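Side-chain contacts in GAF domain-containing protein (Thermoplasma acidophilum, PDB 4MN7), which probably reduces the R-sulfoxide of free methionine to methionine, as a type II free methionine-R-sulfoxide reductase with a GAF domain: residues 53-58 against 62-67; 81-86 against 107-112; 94-99 against 133-138. The protein carries 1 engineered substitution. All blocks are in the same frame, centred on the assembly; numbering follows the deposited sequence.

Interaction 1 of 3, residues 53-58 against 62-67; sequences INLGDG and LAVLKN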
loop_
_atom_site.group_PDB
_atom_site.type_symbol
_atom_site.label_atom_id
_atom_site.label_comp_id
_atom_site.label_asym_id
_atom_site.label_seq_id
_atom_site.Cartn_x
_atom_site.Cartn_y
_atom_site.Cartn_z
ATOM N N ILE A 53 20.009 -7.431 8.795
ATOM C CA ILE A 53 20.320 -7.070 10.203
ATOM C C ILE A 53 19.853 -8.168 11.122
ATOM O O ILE A 53 18.668 -8.443 11.237
ATOM C CB ILE A 53 19.728 -5.722 10.609
ATOM C CG1 ILE A 53 20.245 -4.592 9.664
ATOM C CG2 ILE A 53 20.004 -5.349 12.080
ATOM C CD1 ILE A 53 19.412 -3.318 9.868
ATOM N N ASN A 54 20.821 -8.803 11.757
ATOM C CA ASN A 54 20.554 -9.787 12.783
ATOM C C ASN A 54 20.006 -9.109 14.007
ATOM O O ASN A 54 20.298 -7.970 14.261
ATOM C CB ASN A 54 21.844 -10.561 13.109
ATOM C CG ASN A 54 22.248 -11.542 12.020
ATOM O OD1 ASN A 54 21.944 -12.779 12.068
ATOM N ND2 ASN A 54 23.077 -11.089 11.174
ATOM N N LEU A 55 19.062 -9.756 14.680
ATOM C CA LEU A 55 18.476 -9.237 15.901
ATOM C C LEU A 55 19.582 -8.978 16.908
ATOM O O LEU A 55 20.324 -9.863 17.303
ATOM C CB LEU A 55 17.482 -10.204 16.433
ATOM C CG LEU A 55 16.279 -10.510 15.499
ATOM C CD1 LEU A 55 15.331 -11.514 16.131
ATOM C CD2 LEU A 55 15.561 -9.238 15.162
ATOM N N GLY A 56 19.767 -7.724 17.243
ATOM C CA GLY A 56 20.946 -7.300 17.930
ATOM C C GLY A 56 20.724 -6.092 18.789
ATOM O O GLY A 56 19.672 -5.942 19.383
ATOM N N ASP A 57 21.736 -5.241 18.819
ATOM C CA ASP A 57 21.747 -3.976 19.584
ATOM C C ASP A 57 21.317 -2.672 18.880
ATOM O O ASP A 57 21.027 -1.720 19.596
ATOM C CB ASP A 57 23.154 -3.724 20.151
ATOM C CG ASP A 57 23.417 -4.539 21.365
ATOM O OD1 ASP A 57 22.448 -4.873 22.071
ATOM O OD2 ASP A 57 24.587 -4.857 21.593
ATOM N N GLY A 58 21.302 -2.615 17.533
ATOM C CA GLY A 58 20.942 -1.394 16.805
ATOM C C GLY A 58 19.492 -0.938 17.009
ATOM O O GLY A 58 18.650 -1.661 17.572
ATOM N N LEU A 62 15.942 -3.017 17.817
ATOM C CA LEU A 62 15.232 -2.628 19.024
ATOM C C LEU A 62 13.728 -2.491 18.788
ATOM O O LEU A 62 12.953 -2.939 19.619
ATOM C CB LEU A 62 15.833 -1.359 19.678
ATOM C CG LEU A 62 15.666 -1.188 21.172
ATOM C CD1 LEU A 62 16.280 -2.398 21.866
ATOM C CD2 LEU A 62 16.317 0.114 21.674
ATOM N N ALA A 63 13.318 -1.915 17.653
ATOM C CA ALA A 63 11.886 -1.672 17.441
ATOM C C ALA A 63 11.114 -2.986 17.375
ATOM O O ALA A 63 9.992 -3.092 17.792
ATOM C CB ALA A 63 11.665 -0.893 16.187
ATOM N N VAL A 64 11.728 -3.969 16.766
ATOM C CA VAL A 64 11.110 -5.248 16.608
ATOM C C VAL A 64 11.182 -5.979 17.929
ATOM O O VAL A 64 10.242 -6.652 18.270
ATOM C CB VAL A 64 11.801 -6.052 15.504
ATOM C CG1 VAL A 64 11.480 -7.523 15.627
ATOM C CG2 VAL A 64 11.261 -5.550 14.163
ATOM N N LEU A 65 12.274 -5.839 18.680
ATOM C CA LEU A 65 12.449 -6.635 19.887
ATOM C C LEU A 65 11.543 -6.071 20.973
ATOM O O LEU A 65 10.942 -6.814 21.686
ATOM C CB LEU A 65 13.900 -6.594 20.372
ATOM C CG LEU A 65 14.930 -7.320 19.549
ATOM C CD1 LEU A 65 16.353 -6.957 20.091
ATOM C CD2 LEU A 65 14.690 -8.832 19.597
ATOM N N LYS A 66 11.441 -4.752 21.075
ATOM C CA LYS A 66 10.583 -4.122 22.040
ATOM C C LYS A 66 9.157 -4.060 21.504
ATOM O O LYS A 66 8.278 -3.754 22.234
ATOM C CB LYS A 66 10.965 -2.655 22.271
ATOM C CG LYS A 66 12.251 -2.386 23.017
ATOM C CD LYS A 66 12.178 -1.029 23.757
ATOM C CE LYS A 66 11.756 0.106 22.838
ATOM N NZ LYS A 66 11.536 1.407 23.520
ATOM N N ASN A 67 8.946 -4.247 20.208
ATOM C CA ASN A 67 7.652 -3.937 19.586
ATOM C C ASN A 67 7.145 -2.546 19.867
ATOM O O ASN A 67 6.020 -2.355 20.215
ATOM C CB ASN A 67 6.561 -4.943 19.928
ATOM C CG ASN A 67 5.371 -4.829 18.971
ATOM O OD1 ASN A 67 5.418 -4.105 17.953
ATOM N ND2 ASN A 67 4.312 -5.489 19.306
#
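Gly-58 sits at the N-cap of helix 59-66, and its carbonyl oxygen accepts the backbone N-H of Leu-62 (Leu-62 N to Gly-58 O 3.0 Å, N-H...O 155°), so the loop 53-58 leads into the first turn of the helix, with Leu-55 and Gly-56 lying beside Leu-65. Beside that bond, Leu-62 CB packs against the same oxygen, 3.5 Å from Gly-58 O. One turn later Leu-65 reaches back to the loop. Its CD1 is anti to CA (chi2 171°), which extends the branch to 3.5 Å from Gly-56 O, while its other methyl, CD2, lies 4.4 Å from Leu-55 CD1. The second methyl of Leu-55, CD2, touches Val-64 CG1 loosely at 4.5 Å, and Val-64 carries the contact inward to Leu-33 and Glu-105 of the sheet. Ser-61 OG adds weak hydrogen bonds to Gly-56 N and Asn-54 O. At the far end Asn-67, with positive phi, closes the helix as the C-prime residue of a Schellman motif. The one hydrogen bond across the contact thus ties the N-cap carbonyl into the first turn; Leu-65 CD1 lies closely against the Gly-56 carbonyl oxygen, while the methyl-methyl pairs add only light apolar cover.

Interaction 2 of 3, residues 81-86 against 107-112; sequences YLASFP and DIDSDK. Engineered in segment 81-86: Ser-84 (natural residue Cys).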
loop_
_atom_site.group_PDB
_atom_site.type_symbol
_atom_site.label_atom_id
_atom_site.label_comp_id
_atom_site.label_asym_id
_atom_site.label_seq_id
_atom_site.Cartn_x
_atom_site.Cartn_y
_atom_site.Cartn_z
ATOM N N TYR A 81 25.343 3.294 19.757
ATOM C CA TYR A 81 24.839 3.015 18.413
ATOM C C TYR A 81 25.597 3.718 17.310
ATOM O O TYR A 81 26.053 4.843 17.488
ATOM C CB TYR A 81 23.389 3.448 18.330
ATOM C CG TYR A 81 22.784 3.265 16.966
ATOM C CD1 TYR A 81 22.555 1.968 16.432
ATOM C CD2 TYR A 81 22.422 4.388 16.190
ATOM C CE1 TYR A 81 21.968 1.798 15.175
ATOM C CE2 TYR A 81 21.843 4.235 14.926
ATOM C CZ TYR A 81 21.608 2.945 14.421
ATOM O OH TYR A 81 21.028 2.841 13.170
ATOM N N LEU A 82 25.742 3.060 16.168
ATOM C CA LEU A 82 26.339 3.729 14.972
ATOM C C LEU A 82 25.261 3.787 13.928
ATOM O O LEU A 82 24.511 2.835 13.772
ATOM C CB LEU A 82 27.555 2.971 14.354
ATOM C CG LEU A 82 29.026 3.334 14.699
ATOM C CD1 LEU A 82 30.026 2.476 13.914
ATOM C CD2 LEU A 82 29.354 4.820 14.533
ATOM N N ALA A 83 25.210 4.893 13.203
ATOM C CA ALA A 83 24.320 5.005 12.047
ATOM C C ALA A 83 24.927 4.357 10.804
ATOM O O ALA A 83 26.053 3.864 10.815
ATOM C CB ALA A 83 23.907 6.486 11.785
ATOM N N SER A 84 24.124 4.337 9.751
ATOM C CA SER A 84 24.515 3.839 8.449
ATOM C C SER A 84 25.113 4.929 7.587
ATOM O O SER A 84 25.707 4.643 6.571
ATOM C CB SER A 84 23.281 3.262 7.733
ATOM O OG SER A 84 22.748 2.145 8.422
ATOM N N PHE A 85 24.937 6.181 7.987
ATOM C CA PHE A 85 25.383 7.322 7.210
ATOM C C PHE A 85 25.943 8.336 8.157
ATOM O O PHE A 85 25.437 8.534 9.299
ATOM C CB PHE A 85 24.281 7.981 6.346
ATOM C CG PHE A 85 23.497 7.007 5.573
ATOM C CD1 PHE A 85 24.041 6.406 4.480
ATOM C CD2 PHE A 85 22.212 6.630 6.008
ATOM C CE1 PHE A 85 23.311 5.492 3.771
ATOM C CE2 PHE A 85 21.479 5.701 5.317
ATOM C CZ PHE A 85 22.028 5.129 4.192
ATOM N N PRO A 86 27.042 8.956 7.710
ATOM C CA PRO A 86 27.733 9.832 8.613
ATOM C C PRO A 86 26.957 11.120 8.824
ATOM O O PRO A 86 27.034 11.710 9.921
ATOM C CB PRO A 86 29.107 10.043 7.929
ATOM C CG PRO A 86 28.958 9.597 6.531
ATOM C CD PRO A 86 27.808 8.647 6.479
ATOM N N ASP A 107 12.259 2.449 8.857
ATOM C CA ASP A 107 13.449 3.077 9.389
ATOM C C ASP A 107 13.704 4.347 8.652
ATOM O O ASP A 107 13.858 4.344 7.418
ATOM C CB ASP A 107 14.637 2.117 9.179
ATOM C CG ASP A 107 15.959 2.620 9.761
ATOM O OD1 ASP A 107 15.937 3.443 10.716
ATOM O OD2 ASP A 107 17.039 2.166 9.268
ATOM N N ILE A 108 13.762 5.447 9.390
ATOM C CA ILE A 108 14.019 6.756 8.768
ATOM C C ILE A 108 15.162 7.502 9.467
ATOM O O ILE A 108 15.164 7.676 10.683
ATOM C CB ILE A 108 12.741 7.625 8.849
ATOM C CG1 ILE A 108 11.576 6.913 8.209
ATOM C CG2 ILE A 108 12.947 8.941 8.151
ATOM C CD1 ILE A 108 10.227 7.650 8.296
ATOM N N ASP A 109 16.081 8.018 8.668
ATOM C CA ASP A 109 17.228 8.801 9.112
ATOM C C ASP A 109 16.965 10.263 8.716
ATOM O O ASP A 109 16.442 10.561 7.617
ATOM C CB ASP A 109 18.525 8.429 8.310
ATOM C CG ASP A 109 19.140 7.083 8.730
ATOM O OD1 ASP A 109 18.512 6.051 8.498
ATOM O OD2 ASP A 109 20.270 7.058 9.249
ATOM N N SER A 110 17.382 11.153 9.598
ATOM C CA SER A 110 17.448 12.554 9.325
ATOM C C SER A 110 18.882 13.067 9.568
ATOM O O SER A 110 19.480 12.732 10.592
ATOM C CB SER A 110 16.561 13.298 10.304
ATOM O OG SER A 110 16.592 14.694 9.968
ATOM N N ASP A 111 19.325 13.985 8.699
ATOM C CA ASP A 111 20.566 14.730 8.893
ATOM C C ASP A 111 20.433 15.819 9.948
ATOM O O ASP A 111 21.434 16.368 10.354
ATOM C CB ASP A 111 21.043 15.370 7.586
ATOM C CG ASP A 111 21.471 14.358 6.563
ATOM O OD1 ASP A 111 21.647 13.168 6.909
ATOM O OD2 ASP A 111 21.602 14.720 5.370
ATOM N N LYS A 112 19.214 16.101 10.411
ATOM C CA LYS A 112 18.979 17.121 11.443
ATOM C C LYS A 112 18.808 16.459 12.764
ATOM O O LYS A 112 18.396 15.302 12.866
ATOM C CB LYS A 112 17.715 17.923 11.129
ATOM C CG LYS A 112 17.685 18.502 9.715
ATOM C CD LYS A 112 18.496 19.790 9.557
ATOM C CE LYS A 112 19.574 19.690 8.474
ATOM N NZ LYS A 112 19.111 19.098 7.188
#
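Van der Waals contacts carry the meeting of Phe-85 with Asp-109. The carboxylate comes to the edge of the phenyl ring, near its plane, with Asp-109 OD2 3.8 Å from Phe-85 CD2; ring and carboxylate planes stand 73° apart, and the electropositive C-H rim is the side of the ring turned to the oxygen. Phe-85 CG lies beside its own backbone N (chi1 -48°), a turn that carries the ring toward the strand. Ala-83 CB grazes the same oxygen, 4.5 Å from Asp-109 OD2. Ser-84 CB lies over one ring face of Phe-85, off toward the rim, and the ring of Trp-27 also meets it. In the GAF fold seen here, this loop between strands 70-72 and 90-98 bends over the end of the central strand 101-110. Hydrogen bonds hold the polar ends through residues nearby: Asp-109 OD2 pairs with Thr-88 OG1, and Asp-111 OD1 with Ser-87 OG. Ser-110 OG accepts from Lys-112 N at 3.0 Å (N-H...O 159°), an ST turn as the strand ends. Ser-84, engineered in place of the natural cysteine, hydrogen-bonds through OG to His-50 ND1.

Interaction 3 of 3, residues 94-99 against 133-138; sequences VPVRYQ and PLVHEF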
loop_
_atom_site.group_PDB
_atom_site.type_symbol
_atom_site.label_atom_id
_atom_site.label_comp_id
_atom_site.label_asym_id
_atom_site.label_seq_id
_atom_site.Cartn_x
_atom_site.Cartn_y
_atom_site.Cartn_z
ATOM N N VAL A 94 9.977 2.475 13.340
ATOM C CA VAL A 94 8.586 2.300 13.724
ATOM C C VAL A 94 8.206 0.908 13.316
ATOM O O VAL A 94 8.355 0.570 12.157
ATOM C CB VAL A 94 7.761 3.251 12.893
ATOM C CG1 VAL A 94 6.299 3.004 13.132
ATOM C CG2 VAL A 94 8.158 4.690 13.204
ATOM N N PRO A 95 7.788 0.054 14.256
ATOM C CA PRO A 95 7.411 -1.340 13.933
ATOM C C PRO A 95 6.203 -1.442 13.044
ATOM O O PRO A 95 5.279 -0.642 13.182
ATOM C CB PRO A 95 7.086 -1.946 15.288
ATOM C CG PRO A 95 6.807 -0.783 16.147
ATOM C CD PRO A 95 7.616 0.332 15.672
ATOM N N VAL A 96 6.222 -2.409 12.131
ATOM C CA VAL A 96 5.047 -2.746 11.290
ATOM C C VAL A 96 4.429 -3.984 11.879
ATOM O O VAL A 96 5.088 -4.971 11.982
ATOM C CB VAL A 96 5.409 -2.981 9.818
ATOM C CG1 VAL A 96 4.175 -3.494 8.994
ATOM C CG2 VAL A 96 5.975 -1.682 9.253
ATOM N N ARG A 97 3.204 -3.894 12.350
ATOM C CA ARG A 97 2.555 -5.022 12.964
ATOM C C ARG A 97 1.440 -5.733 12.163
ATOM O O ARG A 97 0.595 -5.125 11.469
ATOM C CB ARG A 97 1.935 -4.596 14.275
ATOM C CG ARG A 97 2.937 -4.009 15.228
ATOM C CD ARG A 97 2.180 -3.308 16.340
ATOM N NE ARG A 97 3.101 -2.754 17.288
ATOM C CZ ARG A 97 2.952 -1.593 17.873
ATOM N NH1 ARG A 97 1.885 -0.881 17.648
ATOM N NH2 ARG A 97 3.853 -1.177 18.750
ATOM N N TYR A 98 1.414 -7.051 12.322
ATOM C CA TYR A 98 0.445 -7.910 11.631
ATOM C C TYR A 98 -0.059 -8.915 12.646
ATOM O O TYR A 98 0.682 -9.704 13.176
ATOM C CB TYR A 98 1.096 -8.557 10.435
ATOM C CG TYR A 98 0.128 -9.267 9.481
ATOM C CD1 TYR A 98 -0.252 -10.628 9.696
ATOM C CD2 TYR A 98 -0.434 -8.589 8.406
ATOM C CE1 TYR A 98 -1.147 -11.277 8.831
ATOM C CE2 TYR A 98 -1.308 -9.229 7.532
ATOM C CZ TYR A 98 -1.649 -10.576 7.739
ATOM O OH TYR A 98 -2.532 -11.170 6.863
ATOM N N GLN A 99 -1.332 -8.797 12.974
ATOM C CA GLN A 99 -1.925 -9.568 14.055
ATOM C C GLN A 99 -1.232 -9.299 15.365
ATOM O O GLN A 99 -0.866 -10.221 16.030
ATOM C CB GLN A 99 -1.933 -11.062 13.675
ATOM C CG GLN A 99 -2.976 -11.271 12.586
ATOM C CD GLN A 99 -2.796 -12.510 11.778
ATOM O OE1 GLN A 99 -1.751 -13.128 11.793
ATOM N NE2 GLN A 99 -3.818 -12.870 11.048
ATOM N N PRO A 133 -0.426 -4.938 5.523
ATOM C CA PRO A 133 -0.685 -6.122 4.692
ATOM C C PRO A 133 0.281 -6.231 3.559
ATOM O O PRO A 133 0.663 -7.312 3.134
ATOM C CB PRO A 133 -2.114 -5.855 4.148
ATOM C CG PRO A 133 -2.763 -5.123 5.301
ATOM C CD PRO A 133 -1.680 -4.222 5.850
ATOM N N LEU A 134 0.680 -5.083 3.043
ATOM C CA LEU A 134 1.576 -5.093 1.961
ATOM C C LEU A 134 2.946 -5.563 2.388
ATOM O O LEU A 134 3.560 -6.330 1.701
ATOM C CB LEU A 134 1.678 -3.721 1.314
ATOM C CG LEU A 134 0.424 -3.268 0.583
ATOM C CD1 LEU A 134 0.419 -1.748 0.494
ATOM C CD2 LEU A 134 0.429 -3.901 -0.780
ATOM N N VAL A 135 3.449 -5.071 3.497
ATOM C CA VAL A 135 4.779 -5.478 4.014
ATOM C C VAL A 135 4.734 -6.973 4.356
ATOM O O VAL A 135 5.689 -7.680 4.193
ATOM C CB VAL A 135 5.096 -4.754 5.324
ATOM C CG1 VAL A 135 6.302 -5.391 6.022
ATOM C CG2 VAL A 135 5.378 -3.321 5.051
ATOM N N HIS A 136 3.580 -7.440 4.785
ATOM C CA HIS A 136 3.403 -8.826 5.146
ATOM C C HIS A 136 3.647 -9.790 3.993
ATOM O O HIS A 136 4.049 -10.913 4.185
ATOM C CB HIS A 136 2.000 -9.050 5.688
ATOM C CG HIS A 136 1.730 -10.464 6.101
ATOM N ND1 HIS A 136 0.967 -11.320 5.341
ATOM C CD2 HIS A 136 2.142 -11.186 7.171
ATOM C CE1 HIS A 136 0.889 -12.501 5.938
ATOM N NE2 HIS A 136 1.593 -12.443 7.050
ATOM N N GLU A 137 3.419 -9.353 2.782
ATOM C CA GLU A 137 3.745 -10.199 1.643
ATOM C C GLU A 137 5.192 -10.614 1.621
ATOM O O GLU A 137 5.529 -11.595 0.961
ATOM C CB GLU A 137 3.406 -9.471 0.332
ATOM C CG GLU A 137 1.917 -9.296 0.104
ATOM C CD GLU A 137 1.232 -10.646 -0.015
ATOM O OE1 GLU A 137 1.683 -11.448 -0.863
ATOM O OE2 GLU A 137 0.258 -10.878 0.719
ATOM N N PHE A 138 6.073 -9.851 2.268
ATOM C CA PHE A 138 7.488 -10.270 2.389
ATOM C C PHE A 138 7.819 -11.008 3.691
ATOM O O PHE A 138 8.912 -11.560 3.859
ATOM C CB PHE A 138 8.396 -9.061 2.201
ATOM C CG PHE A 138 8.521 -8.660 0.792
ATOM C CD1 PHE A 138 9.429 -9.274 -0.013
ATOM C CD2 PHE A 138 7.701 -7.712 0.261
ATOM C CE1 PHE A 138 9.588 -8.932 -1.326
ATOM C CE2 PHE A 138 7.816 -7.381 -1.079
ATOM C CZ PHE A 138 8.772 -7.967 -1.869
#
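The rings of Tyr-98 and His-136 lie face to face, almost parallel, with planes at 5° and centroids 3.6 Å apart. His-136 CD2 hangs over the centre of the phenol face, and in return Tyr-98 CZ lies over the centre of the imidazole, so each ring uses one face for the other. Although the planes match, the two side chains cross at about a right angle, arriving from strand and helix on separate courses. In both residues CG is anti to the backbone N (chi1 -169° in Tyr-98, -180° in His-136), and this extended first bond brings each ring into the gap between the two backbones. Along the face, Tyr-98 CE1 is 3.5 Å from His-136 NE2, and the histidine CB continues the cover to 3.7 Å from Tyr-98 CD2. At the phenol's edge, near its plane, Pro-133 CA stands 4.3 Å from Tyr-98 CE2. With an alanine in place of Tyr-98, the imidazole would probably lose the surface that holds it flat and be freer to turn, and Pro-133 would be left without its neighbour at the edge. Deeper in, Val-96 and Val-135 meet tip to tip: Val-96 CG1 points at Val-135 CB from 4.0 Å and touches both methyls beyond it. No hydrogen bond joins the two segments; the direct contact is made by ring stacking and apolar packing. Ile-103 of the adjoining strand 101-110 touches all four of these side chains, while Ala-128 and Ala-132, earlier in helix 118-136, extend the cover on Val-96. Behind the contact Phe-138 packs on helix 2-21, and Pro-133 also meets Leu-130 of the second subunit, so the end of helix 118-136 lies between the sheet and the dimer partner.

Interactions 1 and 2 lie on one side of the central antiparallel sheet and interaction 3 on the other, where helices 2-21 and 118-136 pack. The centres of interactions 1 and 2 are about 16 Å apart, and they touch where Gly-58 CA meets Tyr-81 CE1 at 3.7 Å. Interaction 1 reaches interaction 3, about 15 Å away between centres, through Asn-67 OD1, hydrogen-bonded to Arg-97 NE at 2.8 Å. Interactions 2 and 3 share neighbouring strands 101-110 and 90-98 but do not touch, their centres being about 23 Å apart. Cys-60, between the segments of interaction 1, contacts Asp-107 of interaction 2; it and the position of Ser-84, a cysteine in the natural protein, lie on this side, which probably holds the active site.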